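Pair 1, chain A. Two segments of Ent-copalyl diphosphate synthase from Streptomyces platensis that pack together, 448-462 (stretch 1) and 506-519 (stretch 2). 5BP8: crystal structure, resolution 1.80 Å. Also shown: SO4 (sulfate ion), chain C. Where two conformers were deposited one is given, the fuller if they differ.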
# COMPACT_ATOMS: atom_id res chain seq x y z
N THR A 448 -0.32 -15.91 -5.78
CA THR A 448 0.76 -14.95 -5.76
C THR A 448 1.83 -15.39 -4.78
O THR A 448 1.57 -16.13 -3.84
CB THR A 448 0.29 -13.55 -5.30
OG1 THR A 448 -0.23 -13.60 -3.96
CG2 THR A 448 -0.79 -13.00 -6.26
N THR A 449 3.03 -14.93 -5.03
CA THR A 449 4.16 -15.13 -4.10
C THR A 449 3.79 -14.59 -2.71
O THR A 449 3.93 -15.31 -1.69
CB THR A 449 5.41 -14.42 -4.63
OG1 THR A 449 5.89 -15.12 -5.80
CG2 THR A 449 6.56 -14.36 -3.59
N GLU A 450 3.28 -13.34 -2.66
CA GLU A 450 2.99 -12.72 -1.37
C GLU A 450 2.00 -13.54 -0.56
O GLU A 450 2.25 -13.89 0.59
CB GLU A 450 2.46 -11.30 -1.57
CG GLU A 450 2.16 -10.56 -0.27
CD GLU A 450 1.66 -9.14 -0.47
OE1 GLU A 450 1.45 -8.72 -1.65
OE2 GLU A 450 1.48 -8.46 0.55
N GLU A 451 0.86 -13.87 -1.17
CA GLU A 451 -0.22 -14.51 -0.42
C GLU A 451 0.11 -15.96 -0.06
O GLU A 451 -0.24 -16.43 1.03
CB GLU A 451 -1.55 -14.38 -1.16
CG GLU A 451 -1.96 -12.93 -1.41
CD GLU A 451 -3.07 -12.78 -2.43
OE1 GLU A 451 -2.77 -12.87 -3.64
OE2 GLU A 451 -4.23 -12.54 -2.04
N THR A 452 0.80 -16.64 -0.96
CA THR A 452 1.27 -17.98 -0.69
C THR A 452 2.24 -17.95 0.51
O THR A 452 2.12 -18.79 1.45
CB THR A 452 1.97 -18.59 -1.93
OG1 THR A 452 1.05 -18.62 -3.03
CG2 THR A 452 2.45 -20.00 -1.61
N ALA A 453 3.17 -17.01 0.49
CA ALA A 453 4.14 -16.85 1.58
C ALA A 453 3.46 -16.67 2.92
O ALA A 453 3.86 -17.32 3.91
CB ALA A 453 5.09 -15.68 1.32
N TYR A 454 2.41 -15.84 2.96
CA TYR A 454 1.68 -15.63 4.22
C TYR A 454 1.07 -16.93 4.77
O TYR A 454 1.11 -17.18 5.98
CB TYR A 454 0.59 -14.56 4.10
CG TYR A 454 1.12 -13.17 3.72
CD1 TYR A 454 2.41 -12.76 4.07
CD2 TYR A 454 0.30 -12.27 3.08
CE1 TYR A 454 2.88 -11.50 3.73
CE2 TYR A 454 0.75 -11.00 2.74
CZ TYR A 454 2.04 -10.62 3.08
OH TYR A 454 2.56 -9.39 2.73
N MSE A 455 0.48 -17.73 3.89
CA MSE A 455 -0.14 -18.98 4.31
C MSE A 455 0.87 -20.02 4.73
O MSE A 455 0.63 -20.76 5.70
CB MSE A 455 -1.09 -19.51 3.24
CG MSE A 455 -2.30 -18.59 3.12
SE MSE A 455 -3.40 -18.42 4.73
CE MSE A 455 -2.68 -16.79 5.51
N VAL A 456 1.98 -20.11 4.03
CA VAL A 456 3.03 -21.05 4.44
C VAL A 456 3.53 -20.70 5.85
O VAL A 456 3.66 -21.59 6.73
CB VAL A 456 4.19 -21.10 3.42
CG1 VAL A 456 5.41 -21.80 3.99
CG2 VAL A 456 3.73 -21.79 2.14
N GLN A 457 3.77 -19.41 6.09
CA GLN A 457 4.17 -18.94 7.43
C GLN A 457 3.14 -19.27 8.49
O GLN A 457 3.51 -19.77 9.56
CB GLN A 457 4.37 -17.44 7.46
CG GLN A 457 5.59 -16.96 6.71
CD GLN A 457 5.82 -15.48 6.91
OE1 GLN A 457 5.82 -14.98 8.04
NE2 GLN A 457 6.03 -14.76 5.80
N LEU A 458 1.87 -18.98 8.21
CA LEU A 458 0.78 -19.26 9.14
C LEU A 458 0.79 -20.73 9.51
O LEU A 458 0.75 -21.08 10.71
CB LEU A 458 -0.58 -18.89 8.54
CG LEU A 458 -1.83 -19.20 9.37
CD1 LEU A 458 -1.70 -18.70 10.79
CD2 LEU A 458 -3.08 -18.60 8.74
N LEU A 459 0.82 -21.61 8.50
CA LEU A 459 0.75 -23.05 8.74
C LEU A 459 1.95 -23.57 9.51
O LEU A 459 1.79 -24.36 10.46
CB LEU A 459 0.60 -23.81 7.42
CG LEU A 459 -0.73 -23.61 6.67
CD1 LEU A 459 -0.65 -24.25 5.29
CD2 LEU A 459 -1.90 -24.19 7.44
N MSE A 460 3.15 -23.14 9.13
CA MSE A 460 4.37 -23.61 9.81
C MSE A 460 4.50 -23.06 11.21
O MSE A 460 4.81 -23.83 12.16
CB MSE A 460 5.61 -23.31 8.96
CG MSE A 460 5.63 -24.06 7.64
SE MSE A 460 5.73 -26.02 7.85
CE MSE A 460 3.93 -26.61 8.28
N ARG A 461 4.24 -21.78 11.39
CA ARG A 461 4.45 -21.17 12.70
C ARG A 461 3.42 -21.59 13.75
O ARG A 461 3.69 -21.50 14.96
CB ARG A 461 4.55 -19.66 12.61
CG ARG A 461 5.82 -19.17 11.92
CD ARG A 461 5.76 -17.71 11.51
NE ARG A 461 5.57 -16.77 12.62
CZ ARG A 461 5.44 -15.45 12.47
NH1 ARG A 461 5.47 -14.88 11.25
NH2 ARG A 461 5.25 -14.69 13.52
N THR A 462 2.26 -22.08 13.31
CA THR A 462 1.19 -22.45 14.24
C THR A 462 1.03 -23.96 14.35
O THR A 462 0.07 -24.43 14.94
CB THR A 462 -0.16 -21.82 13.85
OG1 THR A 462 -0.60 -22.33 12.58
CG2 THR A 462 -0.05 -20.31 13.82
N VAL A 506 9.44 -6.02 0.75
CA VAL A 506 8.56 -6.61 1.77
C VAL A 506 8.08 -8.00 1.37
O VAL A 506 8.10 -8.96 2.16
CB VAL A 506 7.40 -5.64 2.11
CG1 VAL A 506 6.32 -6.33 2.94
CG2 VAL A 506 7.92 -4.44 2.89
N ILE A 507 7.65 -8.14 0.13
CA ILE A 507 7.18 -9.42 -0.35
C ILE A 507 8.33 -10.45 -0.42
O ILE A 507 8.16 -11.59 -0.01
CB ILE A 507 6.48 -9.27 -1.72
CG1 ILE A 507 5.22 -8.40 -1.57
CG2 ILE A 507 6.09 -10.63 -2.29
CD1 ILE A 507 4.66 -7.93 -2.91
N ARG A 508 9.49 -10.02 -0.91
CA ARG A 508 10.66 -10.89 -0.98
C ARG A 508 11.02 -11.41 0.41
O ARG A 508 11.41 -12.58 0.56
CB ARG A 508 11.86 -10.18 -1.63
CG ARG A 508 11.63 -9.87 -3.11
CD ARG A 508 12.83 -9.27 -3.83
NE ARG A 508 13.74 -10.33 -4.26
CZ ARG A 508 14.60 -10.26 -5.28
NH1 ARG A 508 14.70 -9.17 -6.06
NH2 ARG A 508 15.36 -11.32 -5.53
N ALA A 509 10.88 -10.56 1.43
CA ALA A 509 11.21 -10.97 2.80
C ALA A 509 10.21 -11.99 3.31
O ALA A 509 10.57 -12.95 4.00
CB ALA A 509 11.31 -9.77 3.72
N ALA A 510 8.94 -11.81 2.97
CA ALA A 510 7.92 -12.75 3.31
C ALA A 510 8.14 -14.12 2.66
O ALA A 510 7.95 -15.17 3.30
CB ALA A 510 6.54 -12.20 2.95
N ARG A 511 8.57 -14.10 1.41
CA ARG A 511 8.86 -15.32 0.68
C ARG A 511 10.03 -16.06 1.35
O ARG A 511 9.96 -17.26 1.59
CB ARG A 511 9.20 -15.03 -0.78
CG ARG A 511 9.61 -16.26 -1.58
CD ARG A 511 9.99 -15.89 -3.01
NE ARG A 511 10.25 -17.07 -3.83
CZ ARG A 511 11.45 -17.64 -4.02
NH1 ARG A 511 12.55 -17.17 -3.45
NH2 ARG A 511 11.54 -18.69 -4.82
N LEU A 512 11.07 -15.31 1.68
CA LEU A 512 12.25 -15.91 2.32
C LEU A 512 11.88 -16.60 3.64
O LEU A 512 12.26 -17.76 3.88
CB LEU A 512 13.34 -14.87 2.50
CG LEU A 512 14.61 -15.34 3.25
CD1 LEU A 512 15.25 -16.52 2.56
CD2 LEU A 512 15.62 -14.21 3.38
N ALA A 513 11.11 -15.90 4.47
CA ALA A 513 10.61 -16.46 5.73
C ALA A 513 9.82 -17.75 5.53
O ALA A 513 10.06 -18.75 6.24
CB ALA A 513 9.77 -15.43 6.46
N ALA A 514 8.88 -17.75 4.58
CA ALA A 514 8.11 -18.94 4.23
C ALA A 514 8.99 -20.13 3.84
O ALA A 514 8.81 -21.22 4.36
CB ALA A 514 7.14 -18.63 3.11
N LEU A 515 9.95 -19.89 2.96
CA LEU A 515 10.80 -20.95 2.46
C LEU A 515 11.72 -21.48 3.57
O LEU A 515 11.99 -22.68 3.61
CB LEU A 515 11.61 -20.49 1.24
CG LEU A 515 10.83 -20.32 -0.08
CD1 LEU A 515 11.77 -19.84 -1.15
CD2 LEU A 515 10.18 -21.61 -0.53
N ALA A 516 12.17 -20.61 4.46
CA ALA A 516 13.00 -21.03 5.59
C ALA A 516 12.19 -21.88 6.57
O ALA A 516 12.67 -22.92 7.04
CB ALA A 516 13.57 -19.82 6.31
N LEU A 517 10.98 -21.44 6.88
CA LEU A 517 10.10 -22.16 7.79
C LEU A 517 9.61 -23.48 7.20
O LEU A 517 9.48 -24.47 7.92
CB LEU A 517 8.91 -21.28 8.20
CG LEU A 517 9.28 -20.08 9.07
CD1 LEU A 517 8.19 -19.02 9.05
CD2 LEU A 517 9.58 -20.50 10.50
N GLY A 518 9.38 -23.50 5.89
CA GLY A 518 8.96 -24.70 5.18
C GLY A 518 10.06 -25.74 5.02
O GLY A 518 9.77 -26.90 4.71
N GLY A 519 11.31 -25.35 5.24
CA GLY A 519 12.45 -26.25 5.07
C GLY A 519 12.61 -26.62 3.61
O GLY A 519 12.81 -27.79 3.28
S SO4 C . 15.08 -20.06 -4.79
O1 SO4 C . 15.41 -21.34 -4.10
O2 SO4 C . 13.80 -20.23 -5.49
O3 SO4 C . 16.13 -19.72 -5.77
O4 SO4 C . 15.00 -18.98 -3.78
O HOH W 1 7.89 -17.01 -5.37

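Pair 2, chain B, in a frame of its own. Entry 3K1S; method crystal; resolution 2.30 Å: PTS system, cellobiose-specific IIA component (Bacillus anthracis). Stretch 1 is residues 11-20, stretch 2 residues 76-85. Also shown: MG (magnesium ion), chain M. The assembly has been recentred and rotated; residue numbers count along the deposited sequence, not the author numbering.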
# COMPACT_ATOMS: atom_id res chain seq x y z
N ILE B 11 4.56 8.18 19.55
CA ILE B 11 4.83 8.36 18.12
C ILE B 11 3.86 7.55 17.25
O ILE B 11 3.24 8.10 16.35
CB ILE B 11 6.29 8.00 17.75
CG1 ILE B 11 7.29 8.58 18.78
CG2 ILE B 11 6.62 8.45 16.31
CD1 ILE B 11 7.47 10.10 18.73
N PRO B 12 3.72 6.24 17.52
CA PRO B 12 2.80 5.45 16.71
C PRO B 12 1.40 6.05 16.63
O PRO B 12 0.83 6.13 15.53
CB PRO B 12 2.81 4.09 17.40
CG PRO B 12 4.19 4.00 17.97
CD PRO B 12 4.50 5.39 18.45
N PHE B 13 0.85 6.47 17.77
CA PHE B 13 -0.49 7.09 17.81
C PHE B 13 -0.61 8.35 16.95
O PHE B 13 -1.62 8.56 16.27
CB PHE B 13 -0.92 7.41 19.25
CG PHE B 13 -1.16 6.19 20.10
CD1 PHE B 13 -2.35 5.46 19.98
CD2 PHE B 13 -0.22 5.77 21.04
CE1 PHE B 13 -2.59 4.35 20.77
CE2 PHE B 13 -0.44 4.65 21.83
CZ PHE B 13 -1.63 3.94 21.70
N GLN B 14 0.43 9.19 16.98
CA GLN B 14 0.47 10.43 16.21
C GLN B 14 0.55 10.15 14.72
O GLN B 14 -0.09 10.82 13.91
CB GLN B 14 1.66 11.30 16.63
CG GLN B 14 1.64 11.78 18.09
CD GLN B 14 0.76 13.00 18.32
OE1 GLN B 14 -0.39 13.04 17.86
NE2 GLN B 14 1.29 13.99 19.03
N LEU B 15 1.36 9.16 14.35
CA LEU B 15 1.49 8.74 12.96
C LEU B 15 0.17 8.20 12.41
O LEU B 15 -0.19 8.47 11.27
CB LEU B 15 2.59 7.69 12.79
CG LEU B 15 4.05 8.14 12.82
CD1 LEU B 15 4.95 6.92 12.83
CD2 LEU B 15 4.39 9.05 11.65
N ILE B 16 -0.54 7.45 13.24
CA ILE B 16 -1.80 6.82 12.84
C ILE B 16 -2.89 7.89 12.69
O ILE B 16 -3.64 7.89 11.72
CB ILE B 16 -2.21 5.67 13.82
CG1 ILE B 16 -1.18 4.53 13.73
CG2 ILE B 16 -3.62 5.14 13.52
CD1 ILE B 16 -1.30 3.45 14.82
N LEU B 17 -2.93 8.83 13.64
CA LEU B 17 -3.88 9.94 13.57
C LEU B 17 -3.76 10.72 12.26
O LEU B 17 -4.73 10.84 11.51
CB LEU B 17 -3.70 10.88 14.77
CG LEU B 17 -4.62 12.10 14.89
CD1 LEU B 17 -6.07 11.68 15.05
CD2 LEU B 17 -4.19 12.97 16.05
N ASN B 18 -2.55 11.23 11.99
CA ASN B 18 -2.28 12.09 10.84
C ASN B 18 -2.36 11.34 9.50
O ASN B 18 -3.01 11.80 8.57
CB ASN B 18 -0.92 12.79 11.00
CG ASN B 18 -0.93 13.80 12.14
OD1 ASN B 18 -1.37 14.94 11.97
ND2 ASN B 18 -0.43 13.38 13.30
N SER B 19 -1.68 10.19 9.43
CA SER B 19 -1.77 9.30 8.26
C SER B 19 -3.21 8.87 7.97
O SER B 19 -3.63 8.84 6.81
CB SER B 19 -0.91 8.05 8.46
OG SER B 19 0.45 8.39 8.61
N GLY B 20 -3.96 8.54 9.02
CA GLY B 20 -5.36 8.15 8.88
C GLY B 20 -6.18 9.27 8.29
O GLY B 20 -6.98 9.05 7.37
N VAL B 76 4.22 -4.01 17.60
CA VAL B 76 3.18 -4.15 16.59
C VAL B 76 2.61 -2.78 16.19
O VAL B 76 2.47 -2.49 15.00
CB VAL B 76 2.05 -5.11 17.03
CG1 VAL B 76 0.90 -5.07 16.06
CG2 VAL B 76 2.58 -6.55 17.18
N LEU B 77 2.32 -1.93 17.18
CA LEU B 77 1.70 -0.63 16.91
C LEU B 77 2.61 0.27 16.06
O LEU B 77 2.14 0.89 15.11
CB LEU B 77 1.24 0.10 18.19
CG LEU B 77 0.23 1.24 17.96
CD1 LEU B 77 -1.09 0.72 17.39
CD2 LEU B 77 -0.03 2.07 19.22
N LEU B 78 3.90 0.31 16.38
CA LEU B 78 4.86 1.07 15.58
C LEU B 78 4.92 0.58 14.13
O LEU B 78 4.96 1.38 13.21
CB LEU B 78 6.25 1.05 16.22
CG LEU B 78 7.41 1.71 15.48
CD1 LEU B 78 7.16 3.19 15.22
CD2 LEU B 78 8.70 1.52 16.26
N ILE B 79 4.92 -0.74 13.95
CA ILE B 79 4.95 -1.33 12.61
C ILE B 79 3.68 -0.96 11.87
O ILE B 79 3.72 -0.55 10.70
CB ILE B 79 5.09 -2.87 12.66
CG1 ILE B 79 6.42 -3.27 13.29
CG2 ILE B 79 4.94 -3.46 11.25
CD1 ILE B 79 6.50 -4.72 13.74
N HIS B 80 2.55 -1.08 12.57
CA HIS B 80 1.24 -0.70 12.05
C HIS B 80 1.22 0.79 11.67
O HIS B 80 0.72 1.16 10.61
CB HIS B 80 0.18 -1.01 13.10
CG HIS B 80 -1.23 -0.96 12.58
ND1 HIS B 80 -1.67 -1.76 11.54
CD2 HIS B 80 -2.30 -0.25 12.99
CE1 HIS B 80 -2.95 -1.53 11.33
NE2 HIS B 80 -3.36 -0.62 12.20
N ALA B 81 1.77 1.63 12.55
CA ALA B 81 1.86 3.07 12.32
C ALA B 81 2.66 3.36 11.05
O ALA B 81 2.28 4.20 10.24
CB ALA B 81 2.49 3.76 13.51
N GLN B 82 3.78 2.67 10.88
CA GLN B 82 4.59 2.83 9.68
C GLN B 82 3.80 2.41 8.44
O GLN B 82 3.87 3.06 7.40
CB GLN B 82 5.89 2.03 9.79
CG GLN B 82 6.87 2.61 10.80
CD GLN B 82 7.49 3.91 10.32
OE1 GLN B 82 8.08 3.97 9.24
NE2 GLN B 82 7.35 4.96 11.13
N ASP B 83 3.05 1.31 8.56
CA ASP B 83 2.21 0.81 7.48
C ASP B 83 1.18 1.86 7.07
O ASP B 83 1.00 2.15 5.88
CB ASP B 83 1.50 -0.49 7.89
CG ASP B 83 2.41 -1.72 7.81
OD1 ASP B 83 3.33 -1.75 6.96
OD2 ASP B 83 2.17 -2.68 8.58
N HIS B 84 0.52 2.45 8.07
CA HIS B 84 -0.47 3.49 7.82
C HIS B 84 0.10 4.72 7.11
O HIS B 84 -0.52 5.25 6.20
CB HIS B 84 -1.20 3.91 9.10
CG HIS B 84 -2.33 3.00 9.47
ND1 HIS B 84 -3.42 2.79 8.65
CD2 HIS B 84 -2.53 2.22 10.57
CE1 HIS B 84 -4.25 1.94 9.23
NE2 HIS B 84 -3.73 1.58 10.39
N LEU B 85 1.30 5.15 7.51
CA LEU B 85 1.93 6.32 6.90
C LEU B 85 2.22 6.06 5.43
O LEU B 85 1.83 6.84 4.56
CB LEU B 85 3.22 6.72 7.62
CG LEU B 85 4.07 7.82 6.97
CD1 LEU B 85 3.33 9.14 6.93
CD2 LEU B 85 5.40 7.98 7.68
MG MG M . 5.33 -2.29 6.99
O HOH W 2 5.54 -1.13 8.38
O HOH W 3 4.64 -3.90 8.27
O HOH W 4 7.30 -2.95 6.67

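Both pairs are two helices running side by side in the same general direction. In pair 1 the axes of helix 449-461 and helix 506-518 approach to 8.3 Å with 38° between their N-to-C directions; in pair 2 the helices approach to 8.4 Å at 24°. Despite the shallower angle of pair 2, N, CA and C of 14 central residues superpose with an RMSD of 0.5 Å. The buried surface is also similar, 640 Å² in pair 1 and 565 Å² in pair 2.

A useful anchor is A:Ala514, matched by B:Ala81 (CA atoms 0.6 Å apart), the only matched position in the contact where both pairs carry the same residue. In each pair this methyl lies close to the backbone of the facing helix: A:Ala514 CB is 3.6 Å from A:Ala453 O, and B:Ala81 CB is 3.5 Å from B:Pro12 O. The match extends to the side chains, since A:Ala453 CB to A:Ala514 CB is 4.0 Å and B:Pro12 CB to B:Ala81 CB is 3.9 Å. A proline thus occupies the position of an alanine while keeping the same spacing at CB, and both touch the next matched position, A:Ala453 CB lying 3.8 Å from A:Arg511 N and B:Pro12 CG 3.8 Å from B:Leu78 CA.

The clearest chemical exchange is at A:Gln457 and B:Ile16, whose CA atoms fall within 0.2 Å. Both have chi1 in m and chi2 in t, and both are knobs seated among four matched residues: A:Ala510, A:Ala513, A:Ala514 and A:Leu517 in pair 1, B:Leu77, B:His80, B:Ala81 and B:His84 in pair 2. The glutamine places its amide over small alanines, where A:Gln457 NE2 donates a weak hydrogen bond to A:Ala510 O (3.2 Å, 124°). The isoleucine fills its hole by apolar contact, with B:Ile16 CD1 3.8 Å from B:Leu77 CD1 and B:Ile16 CG1 3.8 Å from B:Ala81 CB. No hydrogen bond crosses between the helices of pair 2.

A second exchange involves the aromatic residues A:Tyr454 and B:Phe13. Each has a CA-to-CB bond pointing away, yet its end comes nearer the other helix. A:Tyr454 CE1 meets A:Ala510 CB obliquely at 3.8 Å. The larger leucine at the matched position instead reaches over the phenylalanine: B:Leu77 CD2 lies 3.7 Å from the centroid of the B:Phe13 ring, 19° off its normal, a CH-pi contact over the face.

Toward the C-terminal end, bulk changes sides. In pair 1, A:Met460, a selenomethionine, packs its CB 3.9 Å from A:Leu517 CB, and its CG lies 4.2 Å from A:Gly518 N. Pair 2 has the small B:Ser19 opposite B:Leu85, the counterpart of A:Gly518; B:Ser19 OG comes within 3.1 Å of B:Leu85 CA while donating to B:Leu15 O at 2.7 Å. That internal bond satisfies the hydroxyl within its own helix. The small side chain accompanies a close backbone approach, with B:Ser19 CA 4.9 Å from B:Leu85 CA.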